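Local coordinates for Low molecular weight protein-tyrosine-phosphatase PtpA (Staphylococcus aureus, PDB 3ROF) that hydrolyses phosphotyrosine in proteins as a low molecular weight tyrosine phosphatase, and probably serves as a secreted effector that counteracts host defences during infection, at residues I17-M22 with P124-T129; L51-H56 with M73-F78; K111-S116 with Y136-S141. All coordinates share one frame; numbering follows the deposited sequence.

Interaction 1 (I17-M22 with P124-T129). With PO4 (phosphate ion), chain C.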
ATOM      1  N   ILE A  17       9.847   2.363   0.156  1.00  3.98           N
ATOM      2  CA  ILE A  17      10.288   3.656   0.635  1.00  4.61           C
ATOM      3  C   ILE A  17       9.467   4.811   0.092  1.00  4.15           C
ATOM      4  O   ILE A  17       9.395   5.838   0.772  1.00  4.55           O
ATOM      5  CB  ILE A  17      11.821   3.874   0.433  1.00  5.17           C
ATOM      6  CG1 ILE A  17      12.248   3.624  -1.024  1.00  8.26           C
ATOM      7  CG2 ILE A  17      12.604   3.032   1.396  1.00  6.09           C
ATOM      8  CD1 ILE A  17      13.609   4.183  -1.343  1.00 12.24           C
ATOM      9  N   CYS A  18       8.861   4.679  -1.088  1.00  3.81           N
ATOM     10  CA  CYS A  18       8.152   5.833  -1.661  1.00  4.04           C
ATOM     11  C   CYS A  18       6.654   5.575  -1.667  1.00  4.22           C
ATOM     12  O   CYS A  18       5.898   6.199  -0.885  1.00  4.79           O
ATOM     13  CB  CYS A  18       8.632   6.163  -3.069  1.00  5.11           C
ATOM     14  SG  CYS A  18      10.393   6.610  -3.159  1.00  5.28           S
ATOM     15  N   ARG A  19       6.180   4.715  -2.544  1.00  3.90           N
ATOM     16  CA  ARG A  19       4.734   4.594  -2.800  1.00  4.34           C
ATOM     17  C   ARG A  19       3.954   3.899  -1.710  1.00  4.17           C
ATOM     18  O   ARG A  19       2.974   4.433  -1.191  1.00  3.99           O
ATOM     19  CB  ARG A  19       4.484   3.895  -4.138  1.00  4.16           C
ATOM     20  CG  ARG A  19       4.907   4.725  -5.332  1.00  5.05           C
ATOM     21  CD  ARG A  19       5.016   3.938  -6.640  1.00  4.63           C
ATOM     22  NE  ARG A  19       6.125   3.023  -6.568  1.00  4.44           N
ATOM     23  CZ  ARG A  19       6.387   2.081  -7.450  1.00  5.38           C
ATOM     24  NH1 ARG A  19       5.628   1.978  -8.535  1.00  6.25           N
ATOM     25  NH2 ARG A  19       7.409   1.247  -7.265  1.00  6.29           N
ATOM     26  N   SER A  20       4.344   2.675  -1.356  1.00  3.71           N
ATOM     27  CA  SER A  20       3.539   1.953  -0.388  1.00  3.77           C
ATOM     28  C   SER A  20       3.585   2.569   1.012  1.00  4.22           C
ATOM     29  O   SER A  20       2.570   2.513   1.687  1.00  3.83           O
ATOM     30  CB  SER A  20       3.828   0.451  -0.385  1.00  4.30           C
ATOM     31  OG  SER A  20       5.152   0.116   0.009  1.00  4.59           O
ATOM     32  N   PRO A  21       4.697   3.181   1.480  1.00  4.01           N
ATOM     33  CA  PRO A  21       4.595   3.848   2.770  1.00  3.80           C
ATOM     34  C   PRO A  21       3.624   5.026   2.704  1.00  4.01           C
ATOM     35  O   PRO A  21       2.896   5.304   3.661  1.00  4.39           O
ATOM     36  CB  PRO A  21       6.042   4.319   3.062  1.00  5.06           C
ATOM     37  CG  PRO A  21       6.886   3.355   2.289  1.00  5.12           C
ATOM     38  CD  PRO A  21       6.101   3.131   0.999  1.00  3.87           C
ATOM     39  N   MET A  22       3.653   5.770   1.594  1.00  3.86           N
ATOM     40  CA  MET A  22       2.746   6.884   1.490  1.00  4.39           C
ATOM     41  C   MET A  22       1.286   6.413   1.593  1.00  3.82           C
ATOM     42  O   MET A  22       0.465   6.987   2.322  1.00  4.49           O
ATOM     43  CB  MET A  22       2.955   7.657   0.174  1.00  4.43           C
ATOM     44  CG  MET A  22       2.269   8.973   0.225  1.00  4.79           C
ATOM     45  SD  MET A  22       2.135   9.849  -1.353  1.00  5.62           S
ATOM     46  CE  MET A  22       3.851  10.083  -1.797  1.00  7.18           C
ATOM     47  N   PRO A 124       3.438   5.490 -11.179  1.00  6.37           N
ATOM     48  CA  PRO A 124       4.875   5.588 -11.503  1.00  7.35           C
ATOM     49  C   PRO A 124       5.730   5.744 -10.272  1.00  6.06           C
ATOM     50  O   PRO A 124       5.307   6.306  -9.291  1.00  6.84           O
ATOM     51  CB  PRO A 124       4.982   6.843 -12.380  1.00 16.39           C
ATOM     52  CG  PRO A 124       3.582   7.066 -12.885  1.00 18.44           C
ATOM     53  CD  PRO A 124       2.684   6.621 -11.724  1.00  8.36           C
ATOM     54  N   ASP A 125       6.945   5.244 -10.336  1.00  7.22           N
ATOM     55  CA  ASP A 125       7.821   5.213  -9.180  1.00  6.80           C
ATOM     56  C   ASP A 125       8.533   6.549  -8.985  1.00  6.13           C
ATOM     57  O   ASP A 125       9.388   6.940  -9.810  1.00  6.41           O
ATOM     58  CB  ASP A 125       8.853   4.097  -9.364  1.00  6.38           C
ATOM     59  CG  ASP A 125       9.716   3.851  -8.138  1.00  6.06           C
ATOM     60  OD1 ASP A 125       9.596   4.607  -7.153  1.00  5.89           O
ATOM     61  OD2 ASP A 125      10.507   2.872  -8.190  1.00  6.82           O
ATOM     62  N   PRO A 126       8.203   7.292  -7.921  1.00  5.74           N
ATOM     63  CA  PRO A 126       8.809   8.608  -7.730  1.00  6.60           C
ATOM     64  C   PRO A 126      10.236   8.530  -7.221  1.00  5.86           C
ATOM     65  O   PRO A 126      10.895   9.580  -7.181  1.00  6.16           O
ATOM     66  CB  PRO A 126       7.876   9.250  -6.716  1.00  7.08           C
ATOM     67  CG  PRO A 126       7.470   8.083  -5.830  1.00  5.34           C
ATOM     68  CD  PRO A 126       7.310   6.924  -6.797  1.00  6.15           C
ATOM     69  N   TYR A 127      10.764   7.351  -6.949  1.00  5.19           N
ATOM     70  CA  TYR A 127      12.201   7.206  -6.729  1.00  6.07           C
ATOM     71  C   TYR A 127      12.944   7.823  -7.919  1.00  5.53           C
ATOM     72  O   TYR A 127      14.020   8.407  -7.757  1.00  6.67           O
ATOM     73  CB  TYR A 127      12.544   5.728  -6.620  1.00  6.21           C
ATOM     74  CG  TYR A 127      13.993   5.425  -6.408  1.00  6.60           C
ATOM     75  CD1 TYR A 127      14.462   5.260  -5.134  1.00 11.75           C
ATOM     76  CD2 TYR A 127      14.860   5.205  -7.471  1.00  8.44           C
ATOM     77  CE1 TYR A 127      15.779   4.915  -4.885  1.00 19.35           C
ATOM     78  CE2 TYR A 127      16.188   4.850  -7.247  1.00 11.45           C
ATOM     79  CZ  TYR A 127      16.635   4.712  -5.946  1.00 14.70           C
ATOM     80  OH  TYR A 127      17.947   4.357  -5.703  1.00 20.99           O
ATOM     81  N   TYR A 128      12.379   7.642  -9.121  1.00  5.47           N
ATOM     82  CA  TYR A 128      12.914   8.226 -10.328  1.00  5.84           C
ATOM     83  C   TYR A 128      12.268   9.560 -10.629  1.00  6.66           C
ATOM     84  O   TYR A 128      12.963  10.547 -10.884  1.00  7.58           O
ATOM     85  CB  TYR A 128      12.726   7.256 -11.506  1.00  6.91           C
ATOM     86  CG  TYR A 128      13.440   5.931 -11.310  1.00  6.64           C
ATOM     87  CD1 TYR A 128      14.814   5.879 -11.344  1.00  7.65           C
ATOM     88  CD2 TYR A 128      12.758   4.768 -11.009  1.00  7.87           C
ATOM     89  CE1 TYR A 128      15.508   4.733 -11.136  1.00  9.60           C
ATOM     90  CE2 TYR A 128      13.459   3.562 -10.788  1.00 10.41           C
ATOM     91  CZ  TYR A 128      14.842   3.566 -10.852  1.00 10.54           C
ATOM     92  OH  TYR A 128      15.597   2.429 -10.647  1.00 14.68           O
ATOM     93  N   THR A 129      10.942   9.627 -10.677  1.00  6.35           N
ATOM     94  CA  THR A 129      10.299  10.815 -11.223  1.00  8.32           C
ATOM     95  C   THR A 129      10.363  12.011 -10.284  1.00  6.29           C
ATOM     96  O   THR A 129      10.160  13.142 -10.725  1.00  8.05           O
ATOM     97  CB  THR A 129       8.802  10.584 -11.498  1.00  8.29           C
ATOM     98  OG1 THR A 129       8.138  10.399 -10.246  1.00  7.62           O
ATOM     99  CG2 THR A 129       8.554   9.353 -12.372  1.00 12.58           C
TER
HETATM  100  P   PO4 C 201       9.069   2.640  -4.212  1.00  5.14           P
HETATM  101  O1  PO4 C 201       7.743   3.339  -4.355  1.00  5.18           O
HETATM  102  O2  PO4 C 201       9.115   1.329  -4.965  1.00  5.53           O
HETATM  103  O3  PO4 C 201      10.165   3.593  -4.787  1.00  5.26           O
HETATM  104  O4  PO4 C 201       9.455   2.471  -2.761  1.00  6.16           O
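Arg19 and Asp125 meet at the active site in a stacked, ligand-bridged contact between the start of helix 19-33, with the loop before it, and the N-terminal end of helix 126-129. The guanidinium and carboxylate planes are 9° apart, and Asp125 CB sits 3.7 Å above the guanidinium plane, over its centre. The salt bridge from Arg19 NH2 to Asp125 OD2 is long at 3.6 Å, with the oxygen far out of the guanidinium plane, so it rests on charge alone. Arg19 points the N-H groups of NE and NH2 at the phosphate ion: NE to O1 at 2.8 Å (176°) and NH2 to O2 at 2.9 Å (175°). NH1 turns to Asp91 and the carbonyl of Val123, which hold the group's rotation. Backbone N-H groups of Ile17, Cys18 and Arg19 complete the grip from this segment. Asp125 OD1 lies 2.6 Å from phosphate O3 and caps the helix by accepting from Tyr127 N, which comes from above the carboxylate plane. OD2 bonds a polar side chain of a bound peptide. Pro126 CG closes on Cys18 CB at 3.6 Å. Arg19 closes the CX5R P-loop that Cys13, the probable nucleophile, opens, and faces the family's probable proton donor, Asp125.

Interaction 2 (L51-H56 with M73-F78); sequences LGEPPH and MISELF
Ile74 lies against the backbone of Gly52, and its side chain can be followed atom by atom. CB is 3.6 Å from Gly52 C. There the side chain divides: CG2 reaches Gly52 O at 3.6 Å, while CG1 stands between the backbone N and the carbonyl carbon of Ile74 (chi1 58°) and runs on to CD1, which ends 3.8 Å from Gly52 CA. Each carbon beyond CA therefore meets main-chain atoms, and the glycine presents no side chain of its own to come between them.

The next residue supplies the polar part of the contact. Ser75 bonds with both its main chain and its hydroxyl: Ser75 O accepts from Gly52 N at 2.9 Å, Ser75 N donates to Glu53 O at 2.8 Å, and Ser75 OG accepts from Glu53 N at 3.0 Å. The second of these is the most bent, with 137° at the hydrogen. Glu53 O also receives a CA-H contact from Ile74 CA at 3.2 Å. The hydroxyl has a further hydrogen bond to the carbonyl of Asn50, so it is held by Glu53 N and Asn50 O, both of the same loop. At one end Leu51 CD2 packs on Leu77 CB at 4.0 Å, the two side chains crossing obliquely. The segments run 136° apart, roughly antiparallel, yet neither is a regular strand.

Both are loops flanking helix 57-65, one entering it and one following it. His56 caps the start of that helix through ND1 to Gly58 N, Pro55 and Met73 rest on Pro21 of helix 19-33, and backbone bonds from Glu76 and Phe78 to Gly45 join the second loop to the end of strand 39-45.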
ATOM      1  N   LEU A  51      16.796  -2.960   4.915  1.00  7.45           N
ATOM      2  CA  LEU A  51      15.571  -3.137   5.656  1.00  7.11           C
ATOM      3  C   LEU A  51      15.575  -2.250   6.889  1.00  6.97           C
ATOM      4  O   LEU A  51      16.634  -1.957   7.470  1.00 10.20           O
ATOM      5  CB  LEU A  51      15.403  -4.610   6.042  1.00  8.36           C
ATOM      6  CG  LEU A  51      15.420  -5.579   4.846  1.00  9.66           C
ATOM      7  CD1 LEU A  51      15.243  -7.032   5.349  1.00 11.63           C
ATOM      8  CD2 LEU A  51      14.365  -5.197   3.828  1.00 13.34           C
ATOM      9  N   GLY A  52      14.403  -1.819   7.318  1.00  7.42           N
ATOM     10  CA  GLY A  52      14.301  -1.059   8.538  1.00  8.26           C
ATOM     11  C   GLY A  52      14.559   0.417   8.357  1.00  7.84           C
ATOM     12  O   GLY A  52      14.809   1.101   9.348  1.00  9.53           O
ATOM     13  N   GLU A  53      14.510   0.912   7.132  1.00  7.09           N
ATOM     14  CA  GLU A  53      14.756   2.319   6.812  1.00  7.39           C
ATOM     15  C   GLU A  53      13.470   3.125   6.751  1.00  6.78           C
ATOM     16  O   GLU A  53      12.427   2.612   6.341  1.00  5.92           O
ATOM     17  CB  GLU A  53      15.479   2.416   5.468  1.00  9.74           C
ATOM     18  CG  GLU A  53      16.822   1.700   5.434  1.00 12.69           C
ATOM     19  CD  GLU A  53      17.874   2.317   6.330  1.00 12.60           C
ATOM     20  OE1 GLU A  53      17.805   3.519   6.592  1.00 16.33           O
ATOM     21  OE2 GLU A  53      18.781   1.579   6.757  1.00 19.43           O
ATOM     22  N   PRO A  54      13.533   4.403   7.124  1.00  6.12           N
ATOM     23  CA  PRO A  54      12.341   5.248   7.034  1.00  6.00           C
ATOM     24  C   PRO A  54      11.985   5.511   5.575  1.00  6.00           C
ATOM     25  O   PRO A  54      12.758   5.225   4.660  1.00  6.28           O
ATOM     26  CB  PRO A  54      12.762   6.523   7.771  1.00  7.11           C
ATOM     27  CG  PRO A  54      14.268   6.562   7.570  1.00  9.45           C
ATOM     28  CD  PRO A  54      14.738   5.144   7.533  1.00  8.64           C
ATOM     29  N   PRO A  55      10.802   6.096   5.356  1.00  5.69           N
ATOM     30  CA  PRO A  55      10.414   6.401   3.979  1.00  5.50           C
ATOM     31  C   PRO A  55      11.379   7.403   3.342  1.00  5.10           C
ATOM     32  O   PRO A  55      12.090   8.172   3.983  1.00  6.75           O
ATOM     33  CB  PRO A  55       8.994   6.993   4.142  1.00  5.72           C
ATOM     34  CG  PRO A  55       8.488   6.416   5.438  1.00  7.11           C
ATOM     35  CD  PRO A  55       9.728   6.403   6.313  1.00  6.29           C
ATOM     36  N   HIS A  56      11.354   7.435   2.024  1.00  5.64           N
ATOM     37  CA  HIS A  56      12.071   8.416   1.220  1.00  5.63           C
ATOM     38  C   HIS A  56      11.700   9.806   1.683  1.00  4.87           C
ATOM     39  O   HIS A  56      10.557  10.087   2.052  1.00  5.32           O
ATOM     40  CB  HIS A  56      11.700   8.195  -0.231  1.00  5.62           C
ATOM     41  CG  HIS A  56      12.521   8.933  -1.235  1.00  6.35           C
ATOM     42  ND1 HIS A  56      12.450  10.289  -1.444  1.00  6.58           N
ATOM     43  CD2 HIS A  56      13.400   8.464  -2.157  1.00  9.53           C
ATOM     44  CE1 HIS A  56      13.261  10.629  -2.426  1.00  7.12           C
ATOM     45  NE2 HIS A  56      13.861   9.546  -2.870  1.00  9.75           N
ATOM     46  N   MET A  73       7.146   3.609  10.881  1.00  8.52           N
ATOM     47  CA  MET A  73       7.049   2.934   9.593  1.00  7.32           C
ATOM     48  C   MET A  73       8.436   2.825   8.954  1.00  7.16           C
ATOM     49  O   MET A  73       9.118   3.819   8.753  1.00  7.80           O
ATOM     50  CB  MET A  73       6.125   3.696   8.683  1.00  5.87           C
ATOM     51  CG  MET A  73       4.658   3.582   9.080  1.00  6.79           C
ATOM     52  SD  MET A  73       3.520   4.586   8.104  1.00  6.26           S
ATOM     53  CE  MET A  73       4.185   4.329   6.465  1.00  7.58           C
ATOM     54  N   ILE A  74       8.806   1.588   8.649  1.00  6.05           N
ATOM     55  CA  ILE A  74      10.132   1.278   8.125  1.00  7.08           C
ATOM     56  C   ILE A  74      10.035   0.226   7.015  1.00  5.34           C
ATOM     57  O   ILE A  74       9.060  -0.526   6.898  1.00  6.03           O
ATOM     58  CB  ILE A  74      11.149   0.875   9.238  1.00  8.21           C
ATOM     59  CG1 ILE A  74      10.625  -0.329  10.016  1.00 13.14           C
ATOM     60  CG2 ILE A  74      11.416   2.057  10.162  1.00 12.07           C
ATOM     61  CD1 ILE A  74      11.534  -0.848  11.107  1.00 24.42           C
ATOM     62  N   SER A  75      11.089   0.147   6.223  1.00  5.70           N
ATOM     63  CA  SER A  75      11.080  -0.725   5.058  1.00  5.91           C
ATOM     64  C   SER A  75      11.105  -2.198   5.467  1.00  5.65           C
ATOM     65  O   SER A  75      11.829  -2.606   6.359  1.00  6.51           O
ATOM     66  CB  SER A  75      12.226  -0.381   4.128  1.00  6.48           C
ATOM     67  OG  SER A  75      13.457  -0.554   4.794  1.00  6.44           O
ATOM     68  N   GLU A  76      10.255  -2.960   4.773  1.00  5.70           N
ATOM     69  CA  GLU A  76      10.069  -4.388   5.015  1.00  5.76           C
ATOM     70  C   GLU A  76       9.945  -5.134   3.700  1.00  4.70           C
ATOM     71  O   GLU A  76       9.221  -4.712   2.830  1.00  6.06           O
ATOM     72  CB  GLU A  76       8.796  -4.615   5.820  1.00  6.08           C
ATOM     73  CG  GLU A  76       8.860  -4.060   7.218  1.00  6.43           C
ATOM     74  CD  GLU A  76       7.496  -4.067   7.899  1.00  9.96           C
ATOM     75  OE1 GLU A  76       7.153  -5.100   8.548  1.00 12.99           O
ATOM     76  OE2 GLU A  76       6.733  -3.065   7.758  1.00  9.64           O
ATOM     77  N   LEU A  77      10.669  -6.228   3.588  1.00  6.13           N
ATOM     78  CA  LEU A  77      10.665  -7.062   2.395  1.00  6.29           C
ATOM     79  C   LEU A  77       9.378  -7.846   2.304  1.00  5.60           C
ATOM     80  O   LEU A  77       8.889  -8.384   3.301  1.00  7.02           O
ATOM     81  CB  LEU A  77      11.835  -8.043   2.469  1.00  7.18           C
ATOM     82  CG  LEU A  77      12.105  -8.905   1.249  1.00  6.64           C
ATOM     83  CD1 LEU A  77      12.550  -8.098   0.088  1.00  8.66           C
ATOM     84  CD2 LEU A  77      13.115  -9.983   1.581  1.00  9.96           C
ATOM     85  N   PHE A  78       8.836  -7.959   1.088  1.00  5.62           N
ATOM     86  CA  PHE A  78       7.775  -8.904   0.806  1.00  5.66           C
ATOM     87  C   PHE A  78       8.371 -10.310   0.840  1.00  6.96           C
ATOM     88  O   PHE A  78       9.121 -10.681  -0.065  1.00  8.12           O
ATOM     89  CB  PHE A  78       7.103  -8.619  -0.540  1.00  6.86           C
ATOM     90  CG  PHE A  78       5.794  -9.364  -0.696  1.00  5.81           C
ATOM     91  CD1 PHE A  78       4.598  -8.769  -0.397  1.00  6.85           C
ATOM     92  CD2 PHE A  78       5.789 -10.723  -1.033  1.00 11.69           C
ATOM     93  CE1 PHE A  78       3.400  -9.459  -0.472  1.00  9.52           C
ATOM     94  CE2 PHE A  78       4.597 -11.419  -1.110  1.00 11.49           C
ATOM     95  CZ  PHE A  78       3.394 -10.773  -0.823  1.00  9.99           C
TER

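Interaction 3 (K111-S116 with Y136-S141)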
ATOM      1  N   LYS A 111      -4.351  -3.828  -8.096  1.00  6.66           N
ATOM      2  CA  LYS A 111      -3.580  -2.596  -8.234  1.00  6.72           C
ATOM      3  C   LYS A 111      -4.364  -1.454  -7.613  1.00  6.31           C
ATOM      4  O   LYS A 111      -5.577  -1.401  -7.707  1.00  6.29           O
ATOM      5  CB  LYS A 111      -3.292  -2.282  -9.692  1.00  7.30           C
ATOM      6  CG  LYS A 111      -2.317  -3.224 -10.329  1.00 12.38           C
ATOM      7  CD  LYS A 111      -2.093  -2.780 -11.840  1.00 17.80           C
ATOM      8  CE  LYS A 111      -1.186  -3.686 -12.623  1.00 14.55           C
ATOM      9  NZ  LYS A 111      -1.161  -3.158 -14.001  1.00 13.21           N
ATOM     10  N   LEU A 112      -3.639  -0.515  -6.998  1.00  5.28           N
ATOM     11  CA  LEU A 112      -4.231   0.651  -6.365  1.00  5.79           C
ATOM     12  C   LEU A 112      -5.241   1.327  -7.270  1.00  5.16           C
ATOM     13  O   LEU A 112      -6.353   1.698  -6.823  1.00  5.54           O
ATOM     14  CB  LEU A 112      -3.155   1.629  -5.969  1.00  5.82           C
ATOM     15  CG  LEU A 112      -3.652   2.916  -5.286  1.00  6.03           C
ATOM     16  CD1 LEU A 112      -4.108   2.652  -3.885  1.00  9.91           C
ATOM     17  CD2 LEU A 112      -2.580   3.990  -5.280  1.00 10.58           C
ATOM     18  N   LEU A 113      -4.869   1.564  -8.528  1.00  5.34           N
ATOM     19  CA  LEU A 113      -5.700   2.401  -9.400  1.00  5.73           C
ATOM     20  C   LEU A 113      -6.933   1.676  -9.946  1.00  6.53           C
ATOM     21  O   LEU A 113      -7.750   2.304 -10.628  1.00  7.07           O
ATOM     22  CB  LEU A 113      -4.835   3.043 -10.487  1.00  7.99           C
ATOM     23  CG  LEU A 113      -3.842   4.081  -9.930  1.00  6.77           C
ATOM     24  CD1 LEU A 113      -2.950   4.568 -11.074  1.00  9.77           C
ATOM     25  CD2 LEU A 113      -4.536   5.282  -9.283  1.00 10.64           C
ATOM     26  N   GLU A 114      -7.094   0.396  -9.616  1.00  5.75           N
ATOM     27  CA  GLU A 114      -8.368  -0.267  -9.884  1.00  7.06           C
ATOM     28  C   GLU A 114      -9.510   0.373  -9.074  1.00  6.85           C
ATOM     29  O   GLU A 114     -10.677   0.258  -9.464  1.00 10.03           O
ATOM     30  CB  GLU A 114      -8.308  -1.758  -9.573  1.00  7.90           C
ATOM     31  CG  GLU A 114      -7.426  -2.518 -10.479  1.00 11.89           C
ATOM     32  CD  GLU A 114      -7.542  -3.987 -10.230  1.00 16.48           C
ATOM     33  OE1 GLU A 114      -8.582  -4.589 -10.613  1.00 23.70           O
ATOM     34  OE2 GLU A 114      -6.642  -4.562  -9.626  1.00 13.43           O
ATOM     35  N   PHE A 115      -9.155   1.090  -8.012  1.00  6.64           N
ATOM     36  CA  PHE A 115     -10.108   1.775  -7.142  1.00  6.55           C
ATOM     37  C   PHE A 115     -10.238   3.261  -7.491  1.00  7.03           C
ATOM     38  O   PHE A 115     -10.826   4.005  -6.724  1.00  8.36           O
ATOM     39  CB  PHE A 115      -9.702   1.580  -5.703  1.00  7.59           C
ATOM     40  CG  PHE A 115      -9.745   0.121  -5.292  1.00  6.56           C
ATOM     41  CD1 PHE A 115     -10.939  -0.462  -4.874  1.00  7.87           C
ATOM     42  CD2 PHE A 115      -8.593  -0.674  -5.348  1.00  5.77           C
ATOM     43  CE1 PHE A 115     -10.966  -1.808  -4.540  1.00  9.59           C
ATOM     44  CE2 PHE A 115      -8.616  -2.006  -5.032  1.00  8.98           C
ATOM     45  CZ  PHE A 115      -9.809  -2.580  -4.632  1.00  9.01           C
ATOM     46  N   SER A 116      -9.740   3.654  -8.660  1.00  6.35           N
ATOM     47  CA  SER A 116      -9.676   5.030  -9.059  1.00  7.41           C
ATOM     48  C   SER A 116     -10.335   5.243 -10.418  1.00  7.99           C
ATOM     49  O   SER A 116     -10.257   4.394 -11.316  1.00  9.97           O
ATOM     50  CB  SER A 116      -8.216   5.484  -9.139  1.00  7.19           C
ATOM     51  OG  SER A 116      -8.102   6.805  -9.617  1.00  8.36           O
ATOM     52  N   TYR A 136       0.637  11.074  -4.296  1.00  5.59           N
ATOM     53  CA  TYR A 136      -0.345  11.478  -3.286  1.00  5.78           C
ATOM     54  C   TYR A 136      -1.720  11.612  -3.917  1.00  5.05           C
ATOM     55  O   TYR A 136      -2.706  11.077  -3.399  1.00  5.66           O
ATOM     56  CB  TYR A 136       0.119  12.794  -2.655  1.00  6.45           C
ATOM     57  CG  TYR A 136      -0.829  13.380  -1.644  1.00  6.66           C
ATOM     58  CD1 TYR A 136      -0.838  12.946  -0.334  1.00  7.72           C
ATOM     59  CD2 TYR A 136      -1.705  14.375  -2.012  1.00  8.10           C
ATOM     60  CE1 TYR A 136      -1.711  13.499   0.602  1.00  8.96           C
ATOM     61  CE2 TYR A 136      -2.592  14.934  -1.109  1.00 10.55           C
ATOM     62  CZ  TYR A 136      -2.579  14.504   0.192  1.00 10.85           C
ATOM     63  OH  TYR A 136      -3.459  15.089   1.087  1.00 14.66           O
ATOM     64  N   ASP A 137      -1.826  12.326  -5.037  1.00  5.89           N
ATOM     65  CA  ASP A 137      -3.106  12.524  -5.691  1.00  5.74           C
ATOM     66  C   ASP A 137      -3.705  11.174  -6.112  1.00  6.69           C
ATOM     67  O   ASP A 137      -4.909  10.962  -5.981  1.00  5.87           O
ATOM     68  CB  ASP A 137      -2.963  13.435  -6.906  1.00  8.24           C
ATOM     69  CG  ASP A 137      -2.609  14.855  -6.562  1.00 11.38           C
ATOM     70  OD1 ASP A 137      -2.694  15.276  -5.422  1.00 11.42           O
ATOM     71  OD2 ASP A 137      -2.238  15.598  -7.509  1.00 15.80           O
ATOM     72  N   MET A 138      -2.865  10.253  -6.600  1.00  5.97           N
ATOM     73  CA  MET A 138      -3.346   8.932  -6.992  1.00  6.06           C
ATOM     74  C   MET A 138      -3.881   8.164  -5.799  1.00  5.02           C
ATOM     75  O   MET A 138      -4.968   7.553  -5.870  1.00  5.38           O
ATOM     76  CB  MET A 138      -2.234   8.146  -7.684  1.00  5.71           C
ATOM     77  CG  MET A 138      -2.079   8.577  -9.129  1.00  7.38           C
ATOM     78  SD  MET A 138      -0.644   7.786  -9.881  1.00  7.63           S
ATOM     79  CE  MET A 138      -0.990   8.058 -11.630  1.00 12.55           C
ATOM     80  N   VAL A 139      -3.173   8.177  -4.668  1.00  4.93           N
ATOM     81  CA  VAL A 139      -3.703   7.505  -3.484  1.00  5.80           C
ATOM     82  C   VAL A 139      -5.022   8.123  -3.030  1.00  5.48           C
ATOM     83  O   VAL A 139      -5.982   7.402  -2.750  1.00  5.56           O
ATOM     84  CB  VAL A 139      -2.681   7.560  -2.315  1.00  5.69           C
ATOM     85  CG1 VAL A 139      -3.293   6.924  -1.059  1.00  7.04           C
ATOM     86  CG2 VAL A 139      -1.408   6.828  -2.692  1.00  6.44           C
ATOM     87  N   LEU A 140      -5.110   9.449  -3.015  1.00  5.31           N
ATOM     88  CA  LEU A 140      -6.366  10.079  -2.607  1.00  5.57           C
ATOM     89  C   LEU A 140      -7.503   9.696  -3.544  1.00  6.10           C
ATOM     90  O   LEU A 140      -8.659   9.577  -3.123  1.00  8.61           O
ATOM     91  CB  LEU A 140      -6.231  11.603  -2.536  1.00  6.81           C
ATOM     92  CG  LEU A 140      -5.996  12.125  -1.128  1.00  7.71           C
ATOM     93  CD1 LEU A 140      -4.722  11.573  -0.508  1.00  8.11           C
ATOM     94  CD2 LEU A 140      -5.986  13.640  -1.169  1.00 11.92           C
ATOM     95  N   SER A 141      -7.225   9.467  -4.825  1.00  6.10           N
ATOM     96  CA  SER A 141      -8.275   9.147  -5.764  1.00  6.77           C
ATOM     97  C   SER A 141      -8.856   7.754  -5.515  1.00  5.73           C
ATOM     98  O   SER A 141      -9.979   7.472  -5.921  1.00  6.09           O
ATOM     99  CB  SER A 141      -7.784   9.285  -7.186  1.00  8.01           C
ATOM    100  OG  SER A 141      -7.005   8.180  -7.635  1.00  7.50           O
TER
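Ser116 OG, anti to its backbone N (chi1 176°), and Ser141 OG, turned between its own backbone N and carbonyl carbon (chi1 79°), are brought together at 2.6 Å. The hydrogen bond runs from Ser116 OG to Ser141 OG. Ser141 OG then donates back to the helix, to Met138 O at 2.8 Å, with 124° at the carbonyl oxygen. Beside this polar pair lies an apolar patch. Leu113 meets Met138 with both methyls: CD2 is 4.0 Å from Met138 CB, and CD1 is 4.0 Å from Met138 CE, the extended methionine chain spanning both. Leu112 CD2 meets Val139 CG2 at 4.0 Å, these two side chains crossing at about a right angle. The contact thus sets the 3-10 turn that follows strand 108-111 against helix 132-153. Further along that helix, Ser142 OG bonds the carbonyl of Leu112 and Asn145 ND2 that of Phe115. Since Met118 N bonds Ser116 OG, a chain of hydrogen bonds runs from Met118 N through both hydroxyls to Met138 O; each hydroxyl both gives and receives a bond, and this shared direction would polarise the hydroxyls cooperatively where the turn meets the helix.

In the fold
Interaction 1 sits between the other two: its centre is 12 Å from that of interaction 2 and 13 Å from that of interaction 3, while those two lie 21 Å apart on opposite sides of the chain's centre. Along the chain, interaction 2 is nested within the loop closed by interaction 1, whereas interactions 1 and 3 alternate. Direct contacts join them: Ile17 O lies 2.8 Å from His56 N, a probable hydrogen bond, and Met22 SD packs on Tyr136 N. Helix 126-129 leads on to helix 132-153. The phosphate site, at the C-terminal end of the inner strand 7-13, is thus flanked by the 51-56 and 73-78 loops on one hand and by helix 132-153 on the other.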